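Long-range contact in endoribonuclease ToxN (Bacillus thuringiensis, PDB 4ATO), which cleaves RNA at A-rich sequences as the toxin of a type III toxin-antitoxin system and is held in check by the RNA pseudoknot ToxI: residues Met87-Glu92 and Pro160-Lys165. Numbering follows the deposited sequence.
Sequences MIPVPE and PKLEEK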
ATOM      1  N   MET A  87      -1.036 -23.972 -22.948  1.00 27.30           N
ATOM      2  CA  MET A  87      -0.362 -22.973 -23.777  1.00 34.89           C
ATOM      3  C   MET A  87       0.367 -23.628 -24.952  1.00 31.07           C
ATOM      4  O   MET A  87       0.826 -24.767 -24.858  1.00 24.81           O
ATOM      5  CB  MET A  87       0.583 -22.091 -22.950  1.00 31.30           C
ATOM      6  CG  MET A  87       1.839 -22.771 -22.481  1.00 27.96           C
ATOM      7  SD  MET A  87       2.838 -21.633 -21.517  1.00 36.24           S
ATOM      8  CE  MET A  87       3.704 -22.769 -20.433  1.00 51.76           C
ATOM      9  N   ILE A  88       0.435 -22.912 -26.069  1.00 32.55           N
ATOM     10  CA  ILE A  88       0.987 -23.462 -27.302  1.00 34.61           C
ATOM     11  C   ILE A  88       1.891 -22.458 -28.013  1.00 39.02           C
ATOM     12  O   ILE A  88       1.695 -21.245 -27.898  1.00 38.36           O
ATOM     13  CB  ILE A  88      -0.121 -23.903 -28.296  1.00 31.43           C
ATOM     14  CG1 ILE A  88      -1.051 -22.734 -28.627  1.00 28.77           C
ATOM     15  CG2 ILE A  88      -0.921 -25.059 -27.742  1.00 28.02           C
ATOM     16  CD1 ILE A  88      -2.020 -23.044 -29.750  1.00 31.42           C
ATOM     17  N   PRO A  89       2.902 -22.968 -28.735  1.00 37.88           N
ATOM     18  CA  PRO A  89       3.756 -22.116 -29.562  1.00 38.94           C
ATOM     19  C   PRO A  89       3.083 -21.936 -30.910  1.00 42.27           C
ATOM     20  O   PRO A  89       2.557 -22.913 -31.438  1.00 34.37           O
ATOM     21  CB  PRO A  89       5.023 -22.956 -29.717  1.00 38.38           C
ATOM     22  CG  PRO A  89       4.525 -24.374 -29.682  1.00 35.77           C
ATOM     23  CD  PRO A  89       3.342 -24.381 -28.753  1.00 29.61           C
ATOM     24  N   VAL A  90       3.063 -20.714 -31.438  1.00 40.17           N
ATOM     25  CA  VAL A  90       2.367 -20.427 -32.689  1.00 40.09           C
ATOM     26  C   VAL A  90       3.195 -19.462 -33.544  1.00 44.43           C
ATOM     27  O   VAL A  90       3.716 -18.479 -33.027  1.00 46.50           O
ATOM     28  CB  VAL A  90       0.964 -19.800 -32.424  1.00 39.85           C
ATOM     29  CG1 VAL A  90       0.220 -19.546 -33.725  1.00 35.74           C
ATOM     30  CG2 VAL A  90       0.134 -20.690 -31.527  1.00 44.72           C
ATOM     31  N   PRO A  91       3.321 -19.744 -34.855  1.00 41.38           N
ATOM     32  CA  PRO A  91       4.009 -18.819 -35.767  1.00 49.48           C
ATOM     33  C   PRO A  91       3.136 -17.606 -36.077  1.00 49.11           C
ATOM     34  O   PRO A  91       1.908 -17.716 -36.043  1.00 50.33           O
ATOM     35  CB  PRO A  91       4.244 -19.668 -37.026  1.00 43.92           C
ATOM     36  CG  PRO A  91       3.198 -20.716 -36.979  1.00 51.27           C
ATOM     37  CD  PRO A  91       2.935 -20.999 -35.524  1.00 42.33           C
ATOM     38  N   GLU A  92       3.758 -16.471 -36.376  1.00 49.40           N
ATOM     39  CA  GLU A  92       3.033 -15.201 -36.459  1.00 61.10           C
ATOM     40  C   GLU A  92       2.068 -15.096 -37.637  1.00 63.44           C
ATOM     41  O   GLU A  92       1.224 -14.199 -37.680  1.00 69.51           O
ATOM     42  CB  GLU A  92       3.996 -14.007 -36.428  1.00 70.19           C
ATOM     43  CG  GLU A  92       5.128 -14.069 -37.438  1.00 90.32           C
ATOM     44  CD  GLU A  92       6.229 -13.056 -37.148  1.00102.07           C
ATOM     45  OE1 GLU A  92       6.282 -12.534 -36.013  1.00102.60           O
ATOM     46  OE2 GLU A  92       7.046 -12.785 -38.057  1.00103.76           O
ATOM     47  N   PRO A 160       7.577 -29.511 -25.722  1.00 47.06           N
ATOM     48  CA  PRO A 160       8.669 -29.738 -26.677  1.00 48.96           C
ATOM     49  C   PRO A 160       8.188 -30.298 -28.008  1.00 49.92           C
ATOM     50  O   PRO A 160       8.697 -29.903 -29.059  1.00 51.41           O
ATOM     51  CB  PRO A 160       9.544 -30.770 -25.960  1.00 48.29           C
ATOM     52  CG  PRO A 160       9.330 -30.489 -24.524  1.00 49.58           C
ATOM     53  CD  PRO A 160       7.862 -30.160 -24.428  1.00 50.25           C
ATOM     54  N   LYS A 161       7.225 -31.210 -27.962  1.00 49.27           N
ATOM     55  CA  LYS A 161       6.690 -31.774 -29.191  1.00 49.34           C
ATOM     56  C   LYS A 161       6.043 -30.680 -30.045  1.00 52.08           C
ATOM     57  O   LYS A 161       6.272 -30.618 -31.253  1.00 48.16           O
ATOM     58  CB  LYS A 161       5.705 -32.905 -28.890  1.00 53.10           C
ATOM     59  CG  LYS A 161       5.441 -33.824 -30.075  1.00 71.51           C
ATOM     60  CD  LYS A 161       4.682 -35.083 -29.663  1.00 82.69           C
ATOM     61  CE  LYS A 161       4.512 -36.044 -30.840  1.00 86.22           C
ATOM     62  NZ  LYS A 161       3.672 -37.230 -30.498  1.00 80.86           N
ATOM     63  N   LEU A 162       5.261 -29.804 -29.415  1.00 42.70           N
ATOM     64  CA  LEU A 162       4.619 -28.707 -30.137  1.00 40.44           C
ATOM     65  C   LEU A 162       5.639 -27.717 -30.712  1.00 45.33           C
ATOM     66  O   LEU A 162       5.404 -27.123 -31.764  1.00 43.79           O
ATOM     67  CB  LEU A 162       3.613 -27.964 -29.246  1.00 37.79           C
ATOM     68  CG  LEU A 162       2.394 -28.743 -28.726  1.00 40.36           C
ATOM     69  CD1 LEU A 162       1.397 -27.801 -28.041  1.00 39.81           C
ATOM     70  CD2 LEU A 162       1.727 -29.541 -29.839  1.00 38.84           C
ATOM     71  N   GLU A 163       6.768 -27.536 -30.027  1.00 41.64           N
ATOM     72  CA  GLU A 163       7.812 -26.642 -30.531  1.00 45.45           C
ATOM     73  C   GLU A 163       8.441 -27.196 -31.806  1.00 46.58           C
ATOM     74  O   GLU A 163       8.749 -26.442 -32.738  1.00 43.80           O
ATOM     75  CB  GLU A 163       8.890 -26.378 -29.468  1.00 38.54           C
ATOM     76  CG  GLU A 163       8.473 -25.348 -28.436  1.00 43.23           C
ATOM     77  CD  GLU A 163       9.448 -25.238 -27.284  1.00 48.54           C
ATOM     78  OE1 GLU A 163      10.644 -25.531 -27.495  1.00 47.60           O
ATOM     79  OE2 GLU A 163       9.017 -24.862 -26.169  1.00 43.17           O
ATOM     80  N   GLU A 164       8.637 -28.512 -31.837  1.00 43.99           N
ATOM     81  CA  GLU A 164       9.108 -29.185 -33.043  1.00 49.84           C
ATOM     82  C   GLU A 164       8.131 -28.962 -34.184  1.00 47.50           C
ATOM     83  O   GLU A 164       8.532 -28.664 -35.301  1.00 49.95           O
ATOM     84  CB  GLU A 164       9.248 -30.686 -32.811  1.00 67.98           C
ATOM     85  CG  GLU A 164      10.511 -31.112 -32.103  1.00 89.07           C
ATOM     86  CD  GLU A 164      10.736 -32.608 -32.209  1.00107.24           C
ATOM     87  OE1 GLU A 164      10.042 -33.255 -33.027  1.00108.20           O
ATOM     88  OE2 GLU A 164      11.601 -33.135 -31.477  1.00113.72           O
ATOM     89  N   LYS A 165       6.842 -29.123 -33.899  1.00 51.16           N
ATOM     90  CA  LYS A 165       5.816 -28.912 -34.904  1.00 52.06           C
ATOM     91  C   LYS A 165       5.846 -27.479 -35.419  1.00 58.91           C
ATOM     92  O   LYS A 165       5.668 -27.237 -36.615  1.00 55.59           O
ATOM     93  CB  LYS A 165       4.440 -29.256 -34.350  1.00 42.17           C
ATOM     94  CG  LYS A 165       4.192 -30.746 -34.255  1.00 61.33           C
ATOM     95  CD  LYS A 165       2.970 -31.139 -35.067  1.00 65.26           C
ATOM     96  CE  LYS A 165       3.317 -32.123 -36.168  1.00 68.53           C
ATOM     97  NZ  LYS A 165       2.082 -32.711 -36.780  1.00 69.07           N
TER
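Leu162 reaches from the helix 159-169 onto Pro89 and Ile88 in the last part of the long strand 78-89; no hydrogen bond crosses the contact, and its main side-chain contacts are apolar. Leu162 CB sits over the CD-CG bond of the proline ring, 3.6 Å from Pro89 CD and 3.7 Å from Pro89 CG. CG then lies anti to the carbonyl carbon (chi1 -63°), and CD1 extends past Pro89 CD at 4.0 Å to end against the methyl CG2 of Ile88 at 3.6 Å. The two leucine contacts differ in pitch: its side chain runs at about a right angle to Pro89 but slantwise to Ile88. Pro89 CG also presses on the helix backbone, 3.6 Å from Leu162 O. Glu163 flanks the ring more loosely, its CG 4.3 Å from Pro89 CG, while its OE2 is hydrogen-bonded to the hydroxyls of Tyr51 and Tyr136. Helix 159-169, the last one modelled, thus packs against an inner strand of the antiparallel sheet, where Ile88 pairs through its backbone with Phe52 of strand 51-56. Helix 14-23 packs against both segments, with Ile17 on Ile88 and Glu22 salt-bridged to Lys165.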